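Local coordinates for protein laccase (PDB 3V9E) that oxidises phenolic substrates such as hydroquinones with four-electron reduction of dioxygen to water, as a multicopper laccase probably active in lignin breakdown, at residues Val66-Trp71 and Trp104-Ile109; Asp273-Phe278 and Thr332-Asn337; Tyr70-Glu75 and Thr90-Val95. All coordinates share one frame; numbering follows the deposited sequence.

Contact 1 (Val66-Trp71 and Trp104-Ile109); sequences VTREYW and WGDNLI. With NAG (2-acetamido-2-deoxy-beta-D-glucopyranose), chain K.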
loop_
_atom_site.group_PDB
_atom_site.type_symbol
_atom_site.label_atom_id
_atom_site.label_comp_id
_atom_site.label_asym_id
_atom_site.label_seq_id
_atom_site.Cartn_x
_atom_site.Cartn_y
_atom_site.Cartn_z
ATOM N N VAL A 66 10.433 0.649 22.637
ATOM C CA VAL A 66 11.870 0.712 22.654
ATOM C C VAL A 66 12.273 1.131 21.271
ATOM O O VAL A 66 11.448 1.210 20.376
ATOM C CB VAL A 66 12.447 -0.687 23.020
ATOM C CG1 VAL A 66 11.905 -1.141 24.410
ATOM C CG2 VAL A 66 12.173 -1.730 21.894
ATOM N N THR A 67 13.530 1.510 21.145
ATOM C CA THR A 67 14.058 1.876 19.875
ATOM C C THR A 67 14.543 0.671 19.132
ATOM O O THR A 67 15.226 -0.164 19.691
ATOM C CB THR A 67 15.155 2.903 20.095
ATOM O OG1 THR A 67 14.548 4.033 20.742
ATOM C CG2 THR A 67 15.771 3.281 18.827
ATOM N N ARG A 68 14.209 0.570 17.848
ATOM C CA ARG A 68 14.647 -0.523 17.034
ATOM C C ARG A 68 15.350 0.056 15.834
ATOM O O ARG A 68 14.805 0.958 15.213
ATOM C CB ARG A 68 13.482 -1.336 16.576
ATOM C CG ARG A 68 12.810 -2.085 17.785
ATOM C CD ARG A 68 11.947 -3.214 17.363
ATOM N NE ARG A 68 11.037 -3.582 18.444
ATOM C CZ ARG A 68 11.300 -4.425 19.430
ATOM N NH1 ARG A 68 12.464 -5.047 19.490
ATOM N NH2 ARG A 68 10.394 -4.639 20.355
ATOM N N GLU A 69 16.521 -0.466 15.536
ATOM C CA GLU A 69 17.321 0.032 14.493
ATOM C C GLU A 69 17.477 -0.994 13.368
ATOM O O GLU A 69 17.764 -2.154 13.611
ATOM C CB GLU A 69 18.669 0.416 15.108
ATOM C CG GLU A 69 19.532 1.203 14.180
ATOM C CD GLU A 69 20.746 1.822 14.855
ATOM O OE1 GLU A 69 21.308 1.197 15.748
ATOM O OE2 GLU A 69 21.177 2.902 14.419
ATOM N N TYR A 70 17.390 -0.540 12.126
ATOM C CA TYR A 70 17.511 -1.366 10.953
ATOM C C TYR A 70 18.442 -0.706 9.941
ATOM O O TYR A 70 18.524 0.478 9.870
ATOM C CB TYR A 70 16.117 -1.574 10.331
ATOM C CG TYR A 70 15.008 -1.978 11.366
ATOM C CD1 TYR A 70 14.455 -1.015 12.190
ATOM C CD2 TYR A 70 14.530 -3.271 11.499
ATOM C CE1 TYR A 70 13.464 -1.281 13.110
ATOM C CE2 TYR A 70 13.531 -3.565 12.451
ATOM C CZ TYR A 70 13.003 -2.563 13.261
ATOM O OH TYR A 70 11.985 -2.822 14.189
ATOM N N TRP A 71 19.128 -1.503 9.109
ATOM C CA TRP A 71 19.958 -0.982 8.057
ATOM C C TRP A 71 19.415 -1.671 6.819
ATOM O O TRP A 71 19.350 -2.896 6.811
ATOM C CB TRP A 71 21.451 -1.332 8.252
ATOM C CG TRP A 71 22.150 -0.489 9.265
ATOM C CD1 TRP A 71 22.951 0.606 9.029
ATOM C CD2 TRP A 71 22.130 -0.683 10.661
ATOM N NE1 TRP A 71 23.422 1.118 10.226
ATOM C CE2 TRP A 71 22.929 0.326 11.241
ATOM C CE3 TRP A 71 21.516 -1.624 11.497
ATOM C CZ2 TRP A 71 23.093 0.417 12.604
ATOM C CZ3 TRP A 71 21.682 -1.530 12.821
ATOM C CH2 TRP A 71 22.467 -0.526 13.375
ATOM N N TRP A 104 3.849 -1.849 18.832
ATOM C CA TRP A 104 3.073 -0.639 18.983
ATOM C C TRP A 104 3.805 0.259 19.978
ATOM O O TRP A 104 4.093 -0.158 21.076
ATOM C CB TRP A 104 1.703 -1.016 19.498
ATOM C CG TRP A 104 0.773 0.073 19.687
ATOM C CD1 TRP A 104 0.797 1.341 19.134
ATOM C CD2 TRP A 104 -0.402 -0.025 20.428
ATOM N NE1 TRP A 104 -0.297 2.057 19.557
ATOM C CE2 TRP A 104 -1.041 1.233 20.379
ATOM C CE3 TRP A 104 -0.959 -1.053 21.211
ATOM C CZ2 TRP A 104 -2.204 1.478 21.043
ATOM C CZ3 TRP A 104 -2.125 -0.793 21.903
ATOM C CH2 TRP A 104 -2.765 0.437 21.782
ATOM N N GLY A 105 4.149 1.470 19.532
ATOM C CA GLY A 105 4.805 2.422 20.367
ATOM C C GLY A 105 6.327 2.531 20.174
ATOM O O GLY A 105 6.947 3.472 20.704
ATOM N N ASP A 106 6.964 1.538 19.528
ATOM C CA ASP A 106 8.393 1.533 19.365
ATOM C C ASP A 106 8.810 2.702 18.495
ATOM O O ASP A 106 8.028 3.188 17.702
ATOM C CB ASP A 106 8.888 0.221 18.688
ATOM C CG ASP A 106 8.865 -0.994 19.614
ATOM O OD1 ASP A 106 8.698 -0.841 20.831
ATOM O OD2 ASP A 106 9.039 -2.112 19.069
ATOM N N ASN A 107 10.061 3.129 18.652
ATOM C CA ASN A 107 10.688 4.135 17.775
ATOM C C ASN A 107 11.567 3.407 16.815
ATOM O O ASN A 107 12.388 2.574 17.235
ATOM C CB ASN A 107 11.430 5.143 18.628
ATOM C CG ASN A 107 10.469 6.068 19.353
ATOM O OD1 ASN A 107 9.668 6.737 18.727
ATOM N ND2 ASN A 107 10.541 6.111 20.657
ATOM N N LEU A 108 11.375 3.653 15.525
ATOM C CA LEU A 108 12.131 2.989 14.504
ATOM C C LEU A 108 13.185 3.904 13.924
ATOM O O LEU A 108 12.928 5.091 13.730
ATOM C CB LEU A 108 11.205 2.534 13.390
ATOM C CG LEU A 108 10.058 1.633 13.827
ATOM C CD1 LEU A 108 9.384 0.975 12.623
ATOM C CD2 LEU A 108 10.404 0.636 14.898
ATOM N N ILE A 109 14.393 3.374 13.745
ATOM C CA ILE A 109 15.480 4.069 13.071
ATOM C C ILE A 109 15.877 3.197 11.916
ATOM O O ILE A 109 16.353 2.098 12.125
ATOM C CB ILE A 109 16.675 4.251 14.034
ATOM C CG1 ILE A 109 16.211 5.069 15.221
ATOM C CG2 ILE A 109 17.772 4.980 13.302
ATOM C CD1 ILE A 109 17.299 5.281 16.285
HETATM C C1 NAG K . 21.098 -5.034 4.390
HETATM C C2 NAG K . 21.527 -5.404 5.792
HETATM C C3 NAG K . 22.480 -4.359 6.281
HETATM C C4 NAG K . 23.651 -4.321 5.295
HETATM C C5 NAG K . 23.153 -4.028 3.914
HETATM C C6 NAG K . 24.309 -3.955 2.910
HETATM C C7 NAG K . 19.637 -6.521 6.880
HETATM C C8 NAG K . 18.376 -6.271 7.640
HETATM N N2 NAG K . 20.304 -5.384 6.594
HETATM O O3 NAG K . 22.863 -4.791 7.538
HETATM O O4 NAG K . 24.560 -3.354 5.792
HETATM O O5 NAG K . 22.209 -5.026 3.486
HETATM O O6 NAG K . 25.026 -5.179 2.865
HETATM O O7 NAG K . 20.012 -7.660 6.572
HETATM O O HOH W 1 12.310 4.390 22.297
#
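T67, R68 and E69 lie beside N107, L108 and I109 as a parallel strand pair, which joins strand 67-79 to strand 107-114 in a mixed sheet of the first cupredoxin-type domain of the multicopper oxidase fold. The axes of the two short segments come within 4.7 Å and run at 21° to each other. In the staggered bonding of parallel strands, R68 gives its N-H to N107 O and takes I109 N on its own carbonyl, while V66 O and I109 O accept from N107 N and Y70 N.

Charge locks the start of the pairing. D106 OD1 accepts V66 N at 2.9 Å, and D106 OD2 forms a salt bridge with R68 NE at 2.6 Å, helped by a weak bond from NH2. With CG beside the backbone N (chi1 -68°) and the chain then extended to NE, the arginine brings the edge of its guanidinium to the aspartate; NE reaches OD2 from above the carboxylate plane, the two planes standing 60° apart. V66 CG2 sits 3.7 Å above the guanidinium plane, over its centre. D103 also bridges to R68 NH2.

Apolar contacts differ by face. On that of T67 and I109, T67 CG2 touches I109 CD1 at 3.6 Å, while T67 OG1 shares a water with N107 ND2; a threonine suits this solvent-exposed position because it offers both a methyl and a hydroxyl. On the other face L108 CD2 lies 4.0 Å from R68 CB and also near the rim of the Y70 ring, whose OH is bonded to I101 O.

D106 OD2 also accepts D103 N, so the buried carboxylate gathers several donors, which would be expected to favour its charged form and to fix the position of the R68 guanidinium.

Contact 2 (Asp273-Phe278 and Thr332-Asn337); sequences DSHFEF and TTCSTN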
loop_
_atom_site.group_PDB
_atom_site.type_symbol
_atom_site.label_atom_id
_atom_site.label_comp_id
_atom_site.label_asym_id
_atom_site.label_seq_id
_atom_site.Cartn_x
_atom_site.Cartn_y
_atom_site.Cartn_z
ATOM N N ASP A 273 -0.527 -3.381 -10.812
ATOM C CA ASP A 273 -1.889 -3.223 -11.427
ATOM C C ASP A 273 -2.636 -4.544 -11.379
ATOM O O ASP A 273 -2.888 -5.207 -12.387
ATOM C CB ASP A 273 -1.720 -2.676 -12.878
ATOM C CG ASP A 273 -3.048 -2.209 -13.490
ATOM O OD1 ASP A 273 -4.072 -2.282 -12.835
ATOM O OD2 ASP A 273 -3.081 -1.801 -14.656
ATOM N N SER A 274 -3.025 -4.939 -10.187
ATOM C CA SER A 274 -3.568 -6.234 -9.867
ATOM C C SER A 274 -4.680 -6.055 -8.884
ATOM O O SER A 274 -4.517 -5.317 -7.890
ATOM C CB SER A 274 -2.476 -7.111 -9.149
ATOM O OG SER A 274 -1.794 -6.321 -8.170
ATOM N N HIS A 275 -5.752 -6.786 -9.089
ATOM C CA HIS A 275 -6.834 -6.871 -8.079
ATOM C C HIS A 275 -6.964 -8.329 -7.705
ATOM O O HIS A 275 -6.940 -9.219 -8.554
ATOM C CB HIS A 275 -8.158 -6.361 -8.649
ATOM C CG HIS A 275 -9.189 -6.117 -7.610
ATOM N ND1 HIS A 275 -9.906 -7.131 -7.012
ATOM C CD2 HIS A 275 -9.558 -4.982 -6.967
ATOM C CE1 HIS A 275 -10.719 -6.627 -6.111
ATOM N NE2 HIS A 275 -10.531 -5.339 -6.059
ATOM N N PHE A 276 -7.222 -8.580 -6.430
ATOM C CA PHE A 276 -7.319 -9.923 -5.928
ATOM C C PHE A 276 -8.595 -10.109 -5.156
ATOM O O PHE A 276 -9.157 -9.163 -4.621
ATOM C CB PHE A 276 -6.098 -10.293 -5.054
ATOM C CG PHE A 276 -4.842 -10.361 -5.806
ATOM C CD1 PHE A 276 -4.536 -11.466 -6.613
ATOM C CD2 PHE A 276 -3.947 -9.353 -5.731
ATOM C CE1 PHE A 276 -3.404 -11.514 -7.351
ATOM C CE2 PHE A 276 -2.773 -9.443 -6.428
ATOM C CZ PHE A 276 -2.504 -10.536 -7.246
ATOM N N GLU A 277 -9.041 -11.356 -5.140
ATOM C CA GLU A 277 -10.117 -11.823 -4.309
ATOM C C GLU A 277 -9.726 -13.094 -3.590
ATOM O O GLU A 277 -10.146 -14.214 -3.924
ATOM C CB GLU A 277 -11.464 -11.930 -5.123
ATOM C CG GLU A 277 -12.653 -12.081 -4.235
ATOM C CD GLU A 277 -13.963 -12.291 -4.980
ATOM O OE1 GLU A 277 -13.944 -11.972 -6.159
ATOM O OE2 GLU A 277 -14.935 -12.836 -4.359
ATOM N N PHE A 278 -8.971 -12.943 -2.501
ATOM C CA PHE A 278 -8.264 -14.008 -1.881
ATOM C C PHE A 278 -9.256 -15.001 -1.276
ATOM O O PHE A 278 -10.279 -14.582 -0.719
ATOM C CB PHE A 278 -7.339 -13.410 -0.794
ATOM C CG PHE A 278 -6.540 -14.397 -0.044
ATOM C CD1 PHE A 278 -5.310 -14.830 -0.500
ATOM C CD2 PHE A 278 -7.052 -14.957 1.132
ATOM C CE1 PHE A 278 -4.584 -15.717 0.222
ATOM C CE2 PHE A 278 -6.314 -15.874 1.837
ATOM C CZ PHE A 278 -5.075 -16.247 1.366
ATOM N N THR A 332 -9.718 -10.462 -13.523
ATOM C CA THR A 332 -9.481 -10.322 -14.975
ATOM C C THR A 332 -10.299 -9.184 -15.584
ATOM O O THR A 332 -9.837 -8.541 -16.506
ATOM C CB THR A 332 -9.799 -11.631 -15.730
ATOM O OG1 THR A 332 -11.118 -12.106 -15.398
ATOM C CG2 THR A 332 -8.772 -12.691 -15.383
ATOM N N THR A 333 -11.450 -8.877 -14.987
ATOM C CA THR A 333 -12.246 -7.714 -15.388
ATOM C C THR A 333 -11.556 -6.407 -14.932
ATOM O O THR A 333 -11.801 -5.358 -15.491
ATOM C CB THR A 333 -13.655 -7.700 -14.852
ATOM O OG1 THR A 333 -13.628 -7.762 -13.423
ATOM C CG2 THR A 333 -14.409 -8.887 -15.391
ATOM N N CYS A 334 -10.582 -6.498 -14.015
ATOM C CA CYS A 334 -9.936 -5.277 -13.510
ATOM C C CYS A 334 -8.677 -4.881 -14.257
ATOM O O CYS A 334 -8.417 -3.694 -14.519
ATOM C CB CYS A 334 -9.608 -5.418 -12.009
ATOM S SG CYS A 334 -10.826 -6.293 -11.084
ATOM N N SER A 335 -7.827 -5.892 -14.558
ATOM C CA SER A 335 -6.668 -5.650 -15.355
ATOM C C SER A 335 -6.281 -7.054 -15.940
ATOM O O SER A 335 -6.710 -8.150 -15.500
ATOM C CB SER A 335 -5.508 -5.111 -14.522
ATOM O OG SER A 335 -5.210 -6.063 -13.475
ATOM N N THR A 336 -5.438 -6.992 -16.923
ATOM C CA THR A 336 -5.002 -8.203 -17.611
ATOM C C THR A 336 -3.713 -8.784 -17.003
ATOM O O THR A 336 -2.841 -8.039 -16.544
ATOM C CB THR A 336 -4.682 -7.953 -19.072
ATOM O OG1 THR A 336 -3.726 -6.928 -19.191
ATOM C CG2 THR A 336 -5.943 -7.588 -19.889
ATOM N N ASN A 337 -3.624 -10.109 -17.131
ATOM C CA ASN A 337 -2.384 -10.859 -16.830
ATOM C C ASN A 337 -2.336 -12.099 -17.761
ATOM O O ASN A 337 -3.335 -12.624 -18.134
ATOM C CB ASN A 337 -2.394 -11.264 -15.410
ATOM C CG ASN A 337 -1.050 -11.777 -14.918
ATOM O OD1 ASN A 337 -0.158 -11.025 -14.499
ATOM N ND2 ASN A 337 -0.958 -13.045 -14.904
HETATM O O HOH W 2 -6.636 -1.289 -13.401
HETATM O O HOH W 3 -6.589 -7.369 -11.665
#
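D273-H275 and C334-S335 face each other without any backbone hydrogen bond between them, the nearest CA pair, S274 and S335, being 6.3 Å apart; side chains and waters join these two segments, while just before C334 the backbone of H275 does bond to that of G331, in the loop that follows strand 323-327.

The direct polar link is made by S335. Its OG stands between its own backbone N and carbonyl carbon (chi1 58°), which aims the hydroxyl at D273 O, and it donates there at 2.7 Å from above the carbonyl plane, 39° out of it. A serine fits because its short arm can donate to the carbonyl and still accept: a water donates to S335 OG at 2.6 Å and itself accepts H275 N. Alongside, D273 OD1 rests 3.6 Å from S335 CB, and a second water donates to both D273 OD1 and C334 O.

The other half of the contact is sulfur against imidazole. C334 SG packs on H275 CB at 3.6 Å and lies 4.4 Å from the centroid of the H275 ring, in an oblique approach 36° off the ring normal. The sulfur is held by its disulfide to C368, and the far nitrogen of the ring, NE2, is hydrogen-bonded to the carbonyl O of E369, the residue after C368. Ring and disulfide thus both engage C368-E369.

D273 lies beside the type 1 copper site, its side chain about 5 Å from that of H531, a copper ligand. Next to that site, therefore, one hydroxyl that both donates and accepts and two waters bridge the chain to an irregular loop, while the disulfide sulfur packs on H275.

Contact 3 (Tyr70-Glu75 and Thr90-Val95); sequences YWLSVE and TFNGTV. With NAG (2-acetamido-2-deoxy-beta-D-glucopyranose), chain K.
N92 directly follows the second strand of the beta hairpin formed by strands 67-79 and 86-91, and its side chain reaches back to S73 on the first. V74 and F91 are a non-hydrogen-bonded pair, while E75 and T90, the hydrogen-bonded pair beside it, exchange two backbone bonds. N92, the second residue of a type I' turn from F91 to T94, gives a further bond from its N to S73 O at 2.8 Å.

N92 CB lies beside the sugar, 3.8 Å from NAG C1. CG sits beside the backbone N (chi1 -79°), which turns the amide back toward strand 67-79. N92 OD1 accepts S73 N at 2.9 Å in a nearly straight bond (178°), with L72 CD2 at its flank. N92 ND2 is bonded covalently to NAG C1 and so carries the glycan, as expected of an N-G-T sequon. Asparagine suits the site twice over, as the glycosylated residue and as one that tolerates positive phi; G93, also at positive phi, donates to T90 OG1 in an ST motif, and that hydroxyl is also bonded to S77 OG.

On the face of V74 and F91, F91 CD1 meets L72 CD1 and F91 CE1 meets V74 CG2, each at 4.0 Å and obliquely to the ring, and the F91 side chain comes about 5 Å from that of the copper ligand H168. On the face of S73 and E75, S73 OG donates to E75 OE2 at 2.6 Å. The sugar lies along the same strand: NAG C5 rests on S73 CB, and NAG N2 donates to W71 O at 2.7 Å.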
loop_
_atom_site.group_PDB
_atom_site.type_symbol
_atom_site.label_atom_id
_atom_site.label_comp_id
_atom_site.label_asym_id
_atom_site.label_seq_id
_atom_site.Cartn_x
_atom_site.Cartn_y
_atom_site.Cartn_z
ATOM N N TYR A 70 17.390 -0.540 12.126
ATOM C CA TYR A 70 17.511 -1.366 10.953
ATOM C C TYR A 70 18.442 -0.706 9.941
ATOM O O TYR A 70 18.524 0.478 9.870
ATOM C CB TYR A 70 16.117 -1.574 10.331
ATOM C CG TYR A 70 15.008 -1.978 11.366
ATOM C CD1 TYR A 70 14.455 -1.015 12.190
ATOM C CD2 TYR A 70 14.530 -3.271 11.499
ATOM C CE1 TYR A 70 13.464 -1.281 13.110
ATOM C CE2 TYR A 70 13.531 -3.565 12.451
ATOM C CZ TYR A 70 13.003 -2.563 13.261
ATOM O OH TYR A 70 11.985 -2.822 14.189
ATOM N N TRP A 71 19.128 -1.503 9.109
ATOM C CA TRP A 71 19.958 -0.982 8.057
ATOM C C TRP A 71 19.415 -1.671 6.819
ATOM O O TRP A 71 19.350 -2.896 6.811
ATOM C CB TRP A 71 21.451 -1.332 8.252
ATOM C CG TRP A 71 22.150 -0.489 9.265
ATOM C CD1 TRP A 71 22.951 0.606 9.029
ATOM C CD2 TRP A 71 22.130 -0.683 10.661
ATOM N NE1 TRP A 71 23.422 1.118 10.226
ATOM C CE2 TRP A 71 22.929 0.326 11.241
ATOM C CE3 TRP A 71 21.516 -1.624 11.497
ATOM C CZ2 TRP A 71 23.093 0.417 12.604
ATOM C CZ3 TRP A 71 21.682 -1.530 12.821
ATOM C CH2 TRP A 71 22.467 -0.526 13.375
ATOM N N LEU A 72 19.000 -0.905 5.825
ATOM C CA LEU A 72 18.519 -1.423 4.582
ATOM C C LEU A 72 19.359 -0.872 3.469
ATOM O O LEU A 72 19.755 0.296 3.456
ATOM C CB LEU A 72 17.051 -1.084 4.311
ATOM C CG LEU A 72 15.975 -1.558 5.321
ATOM C CD1 LEU A 72 14.547 -1.145 4.945
ATOM C CD2 LEU A 72 16.095 -3.040 5.352
ATOM N N SER A 73 19.608 -1.753 2.525
ATOM C CA SER A 73 20.291 -1.417 1.298
ATOM C C SER A 73 19.413 -1.643 0.107
ATOM O O SER A 73 18.996 -2.750 -0.185
ATOM C CB SER A 73 21.507 -2.296 1.144
ATOM O OG SER A 73 22.103 -2.145 -0.134
ATOM N N VAL A 74 19.240 -0.570 -0.665
ATOM C CA VAL A 74 18.451 -0.652 -1.861
ATOM C C VAL A 74 19.420 -1.062 -2.929
ATOM O O VAL A 74 20.385 -0.303 -3.244
ATOM C CB VAL A 74 17.818 0.696 -2.252
ATOM C CG1 VAL A 74 17.132 0.564 -3.577
ATOM C CG2 VAL A 74 16.877 1.176 -1.137
ATOM N N GLU A 75 19.118 -2.188 -3.512
ATOM C CA GLU A 75 20.025 -2.901 -4.401
ATOM C C GLU A 75 19.489 -3.239 -5.740
ATOM O O GLU A 75 18.320 -3.560 -5.954
ATOM C CB GLU A 75 20.391 -4.223 -3.727
ATOM C CG GLU A 75 20.897 -3.967 -2.327
ATOM C CD GLU A 75 21.856 -4.977 -1.789
ATOM O OE1 GLU A 75 21.692 -6.193 -2.056
ATOM O OE2 GLU A 75 22.750 -4.495 -1.032
ATOM N N THR A 90 15.698 -4.165 -4.943
ATOM C CA THR A 90 15.302 -4.899 -3.761
ATOM C C THR A 90 15.866 -4.194 -2.552
ATOM O O THR A 90 16.805 -3.402 -2.671
ATOM C CB THR A 90 15.861 -6.331 -3.755
ATOM O OG1 THR A 90 17.300 -6.283 -3.593
ATOM C CG2 THR A 90 15.454 -7.071 -4.979
ATOM N N PHE A 91 15.254 -4.446 -1.413
ATOM C CA PHE A 91 15.896 -4.229 -0.171
ATOM C C PHE A 91 16.673 -5.492 0.115
ATOM O O PHE A 91 16.106 -6.577 0.319
ATOM C CB PHE A 91 14.913 -4.004 0.930
ATOM C CG PHE A 91 14.067 -2.783 0.737
ATOM C CD1 PHE A 91 14.595 -1.535 0.968
ATOM C CD2 PHE A 91 12.786 -2.893 0.238
ATOM C CE1 PHE A 91 13.803 -0.420 0.818
ATOM C CE2 PHE A 91 11.982 -1.799 0.074
ATOM C CZ PHE A 91 12.477 -0.571 0.390
ATOM N N ASN A 92 17.990 -5.365 0.127
ATOM C CA ASN A 92 18.818 -6.421 0.686
ATOM C C ASN A 92 18.754 -7.739 -0.060
ATOM O O ASN A 92 18.945 -8.799 0.526
ATOM C CB ASN A 92 18.522 -6.619 2.172
ATOM C CG ASN A 92 19.177 -5.591 2.973
ATOM O OD1 ASN A 92 18.771 -4.461 2.978
ATOM N ND2 ASN A 92 20.212 -5.975 3.683
ATOM N N GLY A 93 18.450 -7.655 -1.353
ATOM C CA GLY A 93 18.636 -8.761 -2.250
ATOM C C GLY A 93 17.556 -9.799 -2.237
ATOM O O GLY A 93 17.699 -10.879 -2.795
ATOM N N THR A 94 16.435 -9.479 -1.606
ATOM C CA THR A 94 15.310 -10.437 -1.610
ATOM C C THR A 94 13.994 -9.726 -1.998
ATOM O O THR A 94 13.828 -8.509 -1.757
ATOM C CB THR A 94 15.039 -11.078 -0.234
ATOM O OG1 THR A 94 14.730 -10.036 0.761
ATOM C CG2 THR A 94 16.210 -11.921 0.217
ATOM N N VAL A 95 13.113 -10.513 -2.584
ATOM C CA VAL A 95 11.753 -10.057 -2.835
ATOM C C VAL A 95 10.842 -11.040 -2.208
ATOM O O VAL A 95 10.847 -12.202 -2.605
ATOM C CB VAL A 95 11.422 -9.911 -4.319
ATOM C CG1 VAL A 95 9.904 -9.655 -4.568
ATOM C CG2 VAL A 95 12.329 -8.870 -4.962
HETATM C C1 NAG K . 21.098 -5.034 4.390
HETATM C C2 NAG K . 21.527 -5.404 5.792
HETATM C C3 NAG K . 22.480 -4.359 6.281
HETATM C C4 NAG K . 23.651 -4.321 5.295
HETATM C C5 NAG K . 23.153 -4.028 3.914
HETATM C C6 NAG K . 24.309 -3.955 2.910
HETATM C C7 NAG K . 19.637 -6.521 6.880
HETATM C C8 NAG K . 18.376 -6.271 7.640
HETATM N N2 NAG K . 20.304 -5.384 6.594
HETATM O O3 NAG K . 22.863 -4.791 7.538
HETATM O O4 NAG K . 24.560 -3.354 5.792
HETATM O O5 NAG K . 22.209 -5.026 3.486
HETATM O O6 NAG K . 25.026 -5.179 2.865
HETATM O O7 NAG K . 20.012 -7.660 6.572
#

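In the fold
Contacts 1 and 3 share Y70 and W71 on strand 67-79, which pairs in parallel with strand 107-114 in the first and antiparallel with strand 86-91 in the third; their centres are 17 Å apart in one sheet. Contact 1 is the more exposed, fastened at its end by a salt bridge, whereas contact 3 has more buried residues, with an aromatic ring on one face and a glycan on the other. Contact 2, partly buried, belongs to the second cupredoxin-type domain, 35 Å from contact 1 between centres. Lying by the type 1 copper, it is small and loop-built, and relies on a serine hydroxyl, waters and sulfur packing where the other two rely on strand pairing.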